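Local coordinates for protein CbbY (Rhodobacter sphaeroides, PDB 4UAS), which dephosphorylates xylulose-1,5-bisphosphate, a potent Rubisco inhibitor made by Rubisco itself, with high selectivity and with magnesium as cofactor, at residues 181-195 with 204-217. Sequence-based numbering, arbitrary orientation.
Sequences LRAAKGAGLRCIVSP and FAGADRLLDSFAEL
Val193 and Leu210 pair as a parallel beta bridge, evidenced by two backbone bonds flanking it: Val193 N gives to Arg209 O at 3.0 Å, almost straight (174°), and Leu211 N gives to Val193 O at 2.9 Å. Two residues earlier, Asp208 N bonds to Cys191 O.

Polar side chains hold both ends of this pairing. Asp208 OD2 accepts from Lys185 NZ (2.7 Å, a salt bridge) on its syn side and from Cys191 N (2.9 Å) on its anti side. They approach from opposite faces of the carboxylate plane; this single oxygen ties helix 178-186 and strand 190-193 to the 204-217 segment. A water accepts from Lys185 NZ and donates to Gly206 O. At the other end, Ser194 OG, anti to the backbone N (chi1 -176°), reaches across to Leu211 O at 2.8 Å, from above the carbonyl plane.

Apolar contacts divide between the two sheet faces. Val193 CG1 makes a CH-pi contact with one face of the Phe204 ring, 3.8 Å from its centroid but offset toward the rim, while CG2 touches Ala207 CB; Leu181 CD2 reaches the same ring's edge. On the other face Ile192 CG2 packs against Leu211 CD1 and Leu217 CD2. Ser194 CB lies centrally over the Phe214 ring (13° off its normal), a CH-pi contact.

The short, weakly bonded strand at about 209-210 thus forms one edge of the parallel sheet, beside strand 190-193, in the Rossmann-like core of a HAD phosphatase; the Phe214 side chain lies about 9 Å from the bound magnesium ion.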
ATOM      1  N   LEU A 181       1.421  -6.111   8.313  1.00  7.11           N
ATOM      2  CA  LEU A 181       2.252  -6.540   9.432  1.00  7.21           C
ATOM      3  C   LEU A 181       2.601  -7.985   9.303  1.00  6.47           C
ATOM      4  O   LEU A 181       3.740  -8.422   9.475  1.00  8.20           O
ATOM      5  CB  LEU A 181       1.539  -6.223  10.743  1.00  7.91           C
ATOM      6  CG  LEU A 181       2.180  -6.801  12.004  1.00  8.57           C
ATOM      7  CD1 LEU A 181       3.566  -6.267  12.272  1.00  9.82           C
ATOM      8  CD2 LEU A 181       1.292  -6.523  13.183  1.00  9.33           C
ATOM      9  N   ARG A 182       1.585  -8.831   9.048  1.00  7.51           N
ATOM     10  CA  ARG A 182       1.826 -10.271   8.920  1.00  7.70           C
ATOM     11  C   ARG A 182       2.805 -10.588   7.796  1.00  7.49           C
ATOM     12  O   ARG A 182       3.678 -11.464   7.931  1.00  7.74           O
ATOM     13  CB  ARG A 182       0.515 -11.014   8.691  1.00  8.22           C
ATOM     14  CG  ARG A 182      -0.402 -11.025   9.894  1.00  9.81           C
ATOM     15  CD  ARG A 182      -1.781 -11.577   9.557  1.00 11.56           C
ATOM     16  NE  ARG A 182      -1.697 -12.961   9.185  1.00 12.74           N
ATOM     17  CZ  ARG A 182      -2.626 -13.615   8.523  1.00 11.95           C
ATOM     18  NH1 ARG A 182      -3.707 -13.013   8.113  1.00 13.31           N
ATOM     19  NH2 ARG A 182      -2.429 -14.876   8.295  1.00 13.94           N
ATOM     20  N   ALA A 183       2.656  -9.912   6.666  1.00  7.25           N
ATOM     21  CA  ALA A 183       3.519 -10.118   5.512  1.00  6.71           C
ATOM     22  C   ALA A 183       4.931  -9.732   5.869  1.00  7.17           C
ATOM     23  O   ALA A 183       5.876 -10.483   5.527  1.00  7.83           O
ATOM     24  CB  ALA A 183       3.000  -9.313   4.352  1.00  7.24           C
ATOM     25  N   ALA A 184       5.141  -8.571   6.510  1.00  7.20           N
ATOM     26  CA  ALA A 184       6.475  -8.169   6.882  1.00  7.76           C
ATOM     27  C   ALA A 184       7.116  -9.128   7.846  1.00  8.19           C
ATOM     28  O   ALA A 184       8.281  -9.520   7.697  1.00  8.45           O
ATOM     29  CB  ALA A 184       6.435  -6.747   7.454  1.00  7.53           C
ATOM     30  N   LYS A 185       6.374  -9.498   8.870  1.00  7.70           N
ATOM     31  CA  LYS A 185       6.917 -10.405   9.881  1.00  8.26           C
ATOM     32  C   LYS A 185       7.287 -11.759   9.310  1.00  9.11           C
ATOM     33  O   LYS A 185       8.308 -12.363   9.677  1.00 10.18           O
ATOM     34  CB  LYS A 185       5.949 -10.531  11.053  1.00  9.63           C
ATOM     35  CG  LYS A 185       5.864  -9.299  11.899  1.00 11.85           C
ATOM     36  CD  LYS A 185       7.139  -9.330  12.840  1.00 16.15           C
ATOM     37  CE  LYS A 185       7.423  -7.992  13.405  1.00 18.17           C
ATOM     38  NZ  LYS A 185       8.528  -8.154  14.424  1.00 19.78           N
ATOM     39  N   GLY A 186       6.484 -12.265   8.372  1.00  8.85           N
ATOM     40  CA  GLY A 186       6.788 -13.534   7.678  1.00  8.89           C
ATOM     41  C   GLY A 186       8.047 -13.485   6.858  1.00 10.44           C
ATOM     42  O   GLY A 186       8.650 -14.508   6.595  1.00 13.13           O
ATOM     43  N   ALA A 187       8.448 -12.284   6.421  1.00  9.37           N
ATOM     44  CA  ALA A 187       9.687 -12.069   5.694  1.00  9.20           C
ATOM     45  C   ALA A 187      10.866 -11.800   6.626  1.00  9.78           C
ATOM     46  O   ALA A 187      11.948 -11.519   6.180  1.00 11.44           O
ATOM     47  CB  ALA A 187       9.497 -10.945   4.683  1.00  9.27           C
ATOM     48  N   GLY A 188      10.649 -11.916   7.937  1.00 10.00           N
ATOM     49  CA  GLY A 188      11.707 -11.744   8.922  1.00 10.68           C
ATOM     50  C   GLY A 188      11.996 -10.311   9.295  1.00 11.10           C
ATOM     51  O   GLY A 188      13.045 -10.023   9.885  1.00 12.28           O
ATOM     52  N   LEU A 189      11.093  -9.387   8.961  1.00  9.99           N
ATOM     53  CA  LEU A 189      11.340  -7.961   9.166  1.00  9.45           C
ATOM     54  C   LEU A 189      10.705  -7.466  10.448  1.00 11.22           C
ATOM     55  O   LEU A 189       9.555  -7.755  10.761  1.00 12.55           O
ATOM     56  CB  LEU A 189      10.691  -7.177   7.986  1.00  8.80           C
ATOM     57  CG  LEU A 189      11.398  -7.373   6.652  1.00  9.21           C
ATOM     58  CD1 LEU A 189      10.518  -6.935   5.539  1.00 10.00           C
ATOM     59  CD2 LEU A 189      12.695  -6.614   6.631  1.00 11.17           C
ATOM     60  N   ARG A 190      11.454  -6.636  11.127  1.00 10.24           N
ATOM     61  CA  ARG A 190      10.850  -5.729  12.083  1.00  9.89           C
ATOM     62  C   ARG A 190       9.900  -4.788  11.367  1.00  8.99           C
ATOM     63  O   ARG A 190      10.120  -4.404  10.216  1.00  9.67           O
ATOM     64  CB  ARG A 190      11.895  -4.990  12.843  1.00 13.28           C
ATOM     65  CG  ARG A 190      12.654  -5.975  13.864  1.00 17.66           C
ATOM     66  CD  ARG A 190      13.602  -5.344  14.837  1.00 21.55           C
ATOM     67  NE  ARG A 190      14.495  -4.476  14.055  1.00 23.66           N
ATOM     68  CZ  ARG A 190      14.501  -3.141  14.029  1.00 23.92           C
ATOM     69  NH1 ARG A 190      13.531  -2.484  14.665  1.00 25.01           N
ATOM     70  NH2 ARG A 190      15.403  -2.483  13.272  1.00 32.51           N
ATOM     71  N   CYS A 191       8.827  -4.414  12.051  1.00  8.74           N
ATOM     72  CA  CYS A 191       7.755  -3.683  11.377  1.00  8.45           C
ATOM     73  C   CYS A 191       7.165  -2.628  12.349  1.00  8.84           C
ATOM     74  O   CYS A 191       6.810  -2.937  13.471  1.00 10.65           O
ATOM     75  CB  CYS A 191       6.671  -4.657  10.938  1.00  8.96           C
ATOM     76  SG  CYS A 191       5.316  -3.887  10.009  1.00  9.38           S
ATOM     77  N   ILE A 192       7.185  -1.395  11.854  0.50  7.97           N
ATOM     78  CA  ILE A 192       6.570  -0.227  12.520  0.50  8.95           C
ATOM     79  C   ILE A 192       5.210   0.004  11.889  0.50  8.31           C
ATOM     80  O   ILE A 192       5.138   0.199  10.686  0.50  8.77           O
ATOM     81  CB  ILE A 192       7.377   1.018  12.205  0.50 11.40           C
ATOM     82  CG1 ILE A 192       8.870   0.792  12.454  0.50 10.63           C
ATOM     83  CG2 ILE A 192       6.823   2.172  13.026  0.50 11.53           C
ATOM     84  CD1 ILE A 192       9.168   0.320  13.844  0.50 14.22           C
ATOM     85  N   VAL A 193       4.157  -0.008  12.718  1.00  7.50           N
ATOM     86  CA  VAL A 193       2.815   0.185  12.262  1.00  6.90           C
ATOM     87  C   VAL A 193       2.293   1.555  12.699  1.00  7.19           C
ATOM     88  O   VAL A 193       2.380   1.887  13.883  1.00  8.05           O
ATOM     89  CB  VAL A 193       1.877  -0.944  12.720  1.00  7.62           C
ATOM     90  CG1 VAL A 193       0.440  -0.651  12.330  1.00  9.84           C
ATOM     91  CG2 VAL A 193       2.314  -2.284  12.189  1.00  9.29           C
ATOM     92  N   SER A 194       1.631   2.261  11.792  1.00  7.33           N
ATOM     93  CA  SER A 194       0.776   3.412  12.154  1.00  7.33           C
ATOM     94  C   SER A 194      -0.521   3.257  11.407  1.00  7.34           C
ATOM     95  O   SER A 194      -0.545   3.346  10.180  1.00  7.55           O
ATOM     96  CB  SER A 194       1.387   4.741  11.832  1.00  7.61           C
ATOM     97  OG  SER A 194       0.525   5.796  12.313  1.00  8.94           O
ATOM     98  N   PRO A 195      -1.638   2.943  12.106  1.00  7.83           N
ATOM     99  CA  PRO A 195      -2.907   2.712  11.392  1.00  8.21           C
ATOM    100  C   PRO A 195      -3.541   3.958  10.877  1.00  8.35           C
ATOM    101  O   PRO A 195      -3.115   5.068  11.169  1.00  9.80           O
ATOM    102  CB  PRO A 195      -3.762   1.992  12.405  1.00 10.97           C
ATOM    103  CG  PRO A 195      -3.269   2.452  13.649  1.00 13.16           C
ATOM    104  CD  PRO A 195      -1.779   2.790  13.574  1.00  9.15           C
ATOM    105  N   PHE A 204      -2.616  -5.268  16.430  1.00 12.69           N
ATOM    106  CA  PHE A 204      -1.299  -5.320  15.847  1.00 12.35           C
ATOM    107  C   PHE A 204      -0.259  -6.006  16.713  1.00 15.65           C
ATOM    108  O   PHE A 204       0.817  -5.518  16.952  1.00 15.59           O
ATOM    109  CB  PHE A 204      -0.847  -3.886  15.496  1.00 13.18           C
ATOM    110  CG  PHE A 204      -1.743  -3.216  14.514  1.00 10.37           C
ATOM    111  CD1 PHE A 204      -1.745  -3.597  13.191  1.00 11.37           C
ATOM    112  CD2 PHE A 204      -2.641  -2.230  14.902  1.00 12.22           C
ATOM    113  CE1 PHE A 204      -2.590  -2.969  12.287  1.00 11.62           C
ATOM    114  CE2 PHE A 204      -3.508  -1.620  14.003  1.00 12.46           C
ATOM    115  CZ  PHE A 204      -3.469  -1.963  12.676  1.00 12.66           C
ATOM    116  N   ALA A 205      -0.604  -7.199  17.166  1.00 19.27           N
ATOM    117  CA  ALA A 205       0.286  -7.988  17.966  1.00 21.50           C
ATOM    118  C   ALA A 205       1.591  -8.250  17.244  1.00 19.21           C
ATOM    119  O   ALA A 205       1.625  -8.656  16.081  1.00 22.87           O
ATOM    120  CB  ALA A 205      -0.401  -9.316  18.377  1.00 22.96           C
ATOM    121  N   GLY A 206       2.655  -8.029  17.983  1.00 20.18           N
ATOM    122  CA  GLY A 206       3.996  -8.223  17.437  1.00 20.87           C
ATOM    123  C   GLY A 206       4.553  -7.080  16.612  1.00 18.00           C
ATOM    124  O   GLY A 206       5.701  -7.200  16.205  1.00 19.43           O
ATOM    125  N   ALA A 207       3.812  -5.990  16.398  1.00 12.84           N
ATOM    126  CA  ALA A 207       4.445  -4.857  15.816  1.00 11.96           C
ATOM    127  C   ALA A 207       5.575  -4.427  16.713  1.00 11.59           C
ATOM    128  O   ALA A 207       5.472  -4.416  17.943  1.00 14.15           O
ATOM    129  CB  ALA A 207       3.424  -3.710  15.653  1.00 11.21           C
ATOM    130  N   ASP A 208       6.682  -4.041  16.125  1.00 11.22           N
ATOM    131  CA  ASP A 208       7.857  -3.597  16.935  1.00 12.46           C
ATOM    132  C   ASP A 208       7.594  -2.217  17.576  1.00 11.13           C
ATOM    133  O   ASP A 208       8.038  -1.974  18.675  1.00 12.81           O
ATOM    134  CB  ASP A 208       9.068  -3.610  16.079  1.00 13.32           C
ATOM    135  CG  ASP A 208       9.430  -5.045  15.772  1.00 14.75           C
ATOM    136  OD1 ASP A 208      10.117  -5.717  16.561  1.00 22.40           O
ATOM    137  OD2 ASP A 208       8.950  -5.518  14.697  1.00 14.71           O
ATOM    138  N   ARG A 209       6.906  -1.330  16.841  1.00 10.32           N
ATOM    139  CA  ARG A 209       6.340  -0.105  17.412  1.00  9.94           C
ATOM    140  C   ARG A 209       4.960   0.052  16.770  1.00  9.05           C
ATOM    141  O   ARG A 209       4.740  -0.286  15.634  1.00 10.06           O
ATOM    142  CB  ARG A 209       7.184   1.136  17.153  1.00 12.31           C
ATOM    143  CG  ARG A 209       8.594   1.076  17.710  1.00 12.86           C
ATOM    144  CD  ARG A 209       9.417   2.314  17.422  1.00 13.47           C
ATOM    145  NE  ARG A 209       8.913   3.510  18.071  1.00 14.27           N
ATOM    146  CZ  ARG A 209       9.335   4.717  17.754  1.00 15.02           C
ATOM    147  NH1 ARG A 209      10.258   4.905  16.814  1.00 17.16           N
ATOM    148  NH2 ARG A 209       8.775   5.787  18.319  1.00 17.10           N
ATOM    149  N   LEU A 210       4.054   0.669  17.559  1.00  9.76           N
ATOM    150  CA  LEU A 210       2.701   0.990  17.117  1.00  9.20           C
ATOM    151  C   LEU A 210       2.530   2.471  17.400  1.00  9.50           C
ATOM    152  O   LEU A 210       2.524   2.871  18.578  1.00 10.57           O
ATOM    153  CB  LEU A 210       1.659   0.145  17.791  1.00  9.90           C
ATOM    154  CG  LEU A 210       0.232   0.436  17.444  1.00 11.56           C
ATOM    155  CD1 LEU A 210      -0.034   0.161  15.968  1.00 11.52           C
ATOM    156  CD2 LEU A 210      -0.703  -0.413  18.291  1.00 14.68           C
ATOM    157  N   LEU A 211       2.398   3.287  16.366  1.00  8.33           N
ATOM    158  CA  LEU A 211       2.456   4.737  16.473  1.00  9.09           C
ATOM    159  C   LEU A 211       1.179   5.368  15.981  1.00  8.23           C
ATOM    160  O   LEU A 211       0.610   4.940  14.956  1.00  8.91           O
ATOM    161  CB  LEU A 211       3.582   5.261  15.568  1.00 10.05           C
ATOM    162  CG  LEU A 211       4.997   4.710  15.855  1.00 12.62           C
ATOM    163  CD1 LEU A 211       5.961   5.336  14.877  1.00 14.35           C
ATOM    164  CD2 LEU A 211       5.433   4.932  17.266  1.00 15.08           C
ATOM    165  N   ASP A 212       0.768   6.453  16.620  1.00  8.54           N
ATOM    166  CA  ASP A 212      -0.310   7.230  16.088  1.00  8.39           C
ATOM    167  C   ASP A 212       0.017   7.974  14.821  1.00  8.86           C
ATOM    168  O   ASP A 212      -0.864   8.292  14.011  1.00 10.38           O
ATOM    169  CB  ASP A 212      -0.822   8.236  17.149  1.00 10.43           C
ATOM    170  CG  ASP A 212      -1.569   7.614  18.319  1.00 10.32           C
ATOM    171  OD1 ASP A 212      -2.001   6.466  18.215  1.00 12.55           O
ATOM    172  OD2 ASP A 212      -1.719   8.326  19.348  1.00 12.49           O
ATOM    173  N   SER A 213       1.302   8.276  14.610  1.00  8.93           N
ATOM    174  CA  SER A 213       1.774   8.971  13.443  1.00  9.02           C
ATOM    175  C   SER A 213       3.205   8.565  13.154  1.00  8.68           C
ATOM    176  O   SER A 213       3.978   8.423  14.086  1.00  9.92           O
ATOM    177  CB  SER A 213       1.791  10.485  13.700  1.00 10.19           C
ATOM    178  OG  SER A 213       2.348  11.197  12.595  1.00 11.29           O
ATOM    179  N   PHE A 214       3.566   8.422  11.869  1.00  9.49           N
ATOM    180  CA  PHE A 214       4.973   8.232  11.517  1.00  9.70           C
ATOM    181  C   PHE A 214       5.866   9.439  11.902  1.00 10.94           C
ATOM    182  O   PHE A 214       7.080   9.293  11.968  1.00 12.40           O
ATOM    183  CB  PHE A 214       5.185   7.812  10.085  1.00  9.60           C
ATOM    184  CG  PHE A 214       4.580   6.447   9.773  1.00  9.32           C
ATOM    185  CD1 PHE A 214       5.080   5.304  10.351  1.00  9.68           C
ATOM    186  CD2 PHE A 214       3.561   6.322   8.847  1.00  9.10           C
ATOM    187  CE1 PHE A 214       4.597   4.084  10.004  1.00  9.77           C
ATOM    188  CE2 PHE A 214       3.070   5.086   8.504  1.00  8.85           C
ATOM    189  CZ  PHE A 214       3.548   3.937   9.118  1.00  8.92           C
ATOM    190  N   ALA A 215       5.279  10.597  12.180  1.00 11.79           N
ATOM    191  CA  ALA A 215       6.042  11.773  12.655  1.00 13.27           C
ATOM    192  C   ALA A 215       6.559  11.474  14.033  1.00 14.57           C
ATOM    193  O   ALA A 215       7.435  12.235  14.451  1.00 19.35           O
ATOM    194  CB  ALA A 215       5.191  13.011  12.631  1.00 15.77           C
ATOM    195  N   GLU A 216       6.090  10.435  14.737  1.00 12.08           N
ATOM    196  CA  GLU A 216       6.569  10.064  16.069  1.00 12.64           C
ATOM    197  C   GLU A 216       7.756   9.142  15.997  1.00 13.38           C
ATOM    198  O   GLU A 216       8.252   8.685  17.022  1.00 15.99           O
ATOM    199  CB  GLU A 216       5.470   9.458  16.879  1.00 12.01           C
ATOM    200  CG  GLU A 216       4.310  10.390  17.103  1.00 12.17           C
ATOM    201  CD  GLU A 216       3.018   9.744  17.636  1.00 15.55           C
ATOM    202  OE1 GLU A 216       2.783   8.562  17.519  1.00 17.86           O
ATOM    203  OE2 GLU A 216       2.110  10.477  17.989  1.00 21.56           O
ATOM    204  N   LEU A 217       8.216   8.786  14.795  1.00 12.94           N
ATOM    205  CA  LEU A 217       9.357   7.861  14.691  1.00 14.63           C
ATOM    206  C   LEU A 217      10.588   8.387  15.395  1.00 14.98           C
ATOM    207  O   LEU A 217      11.311   7.593  15.986  1.00 18.55           O
ATOM    208  CB  LEU A 217       9.682   7.621  13.251  1.00 15.86           C
ATOM    209  CG  LEU A 217       8.917   6.469  12.691  1.00 21.42           C
ATOM    210  CD1 LEU A 217       9.106   6.391  11.187  1.00 25.05           C
ATOM    211  CD2 LEU A 217       9.415   5.152  13.314  1.00 24.71           C
TER
HETATM  212  O   HOH W   1       7.334  -9.318  16.739  1.00 31.13           O
HETATM  213  O   HOH W   2      -2.815   6.343  13.558  1.00 17.24           O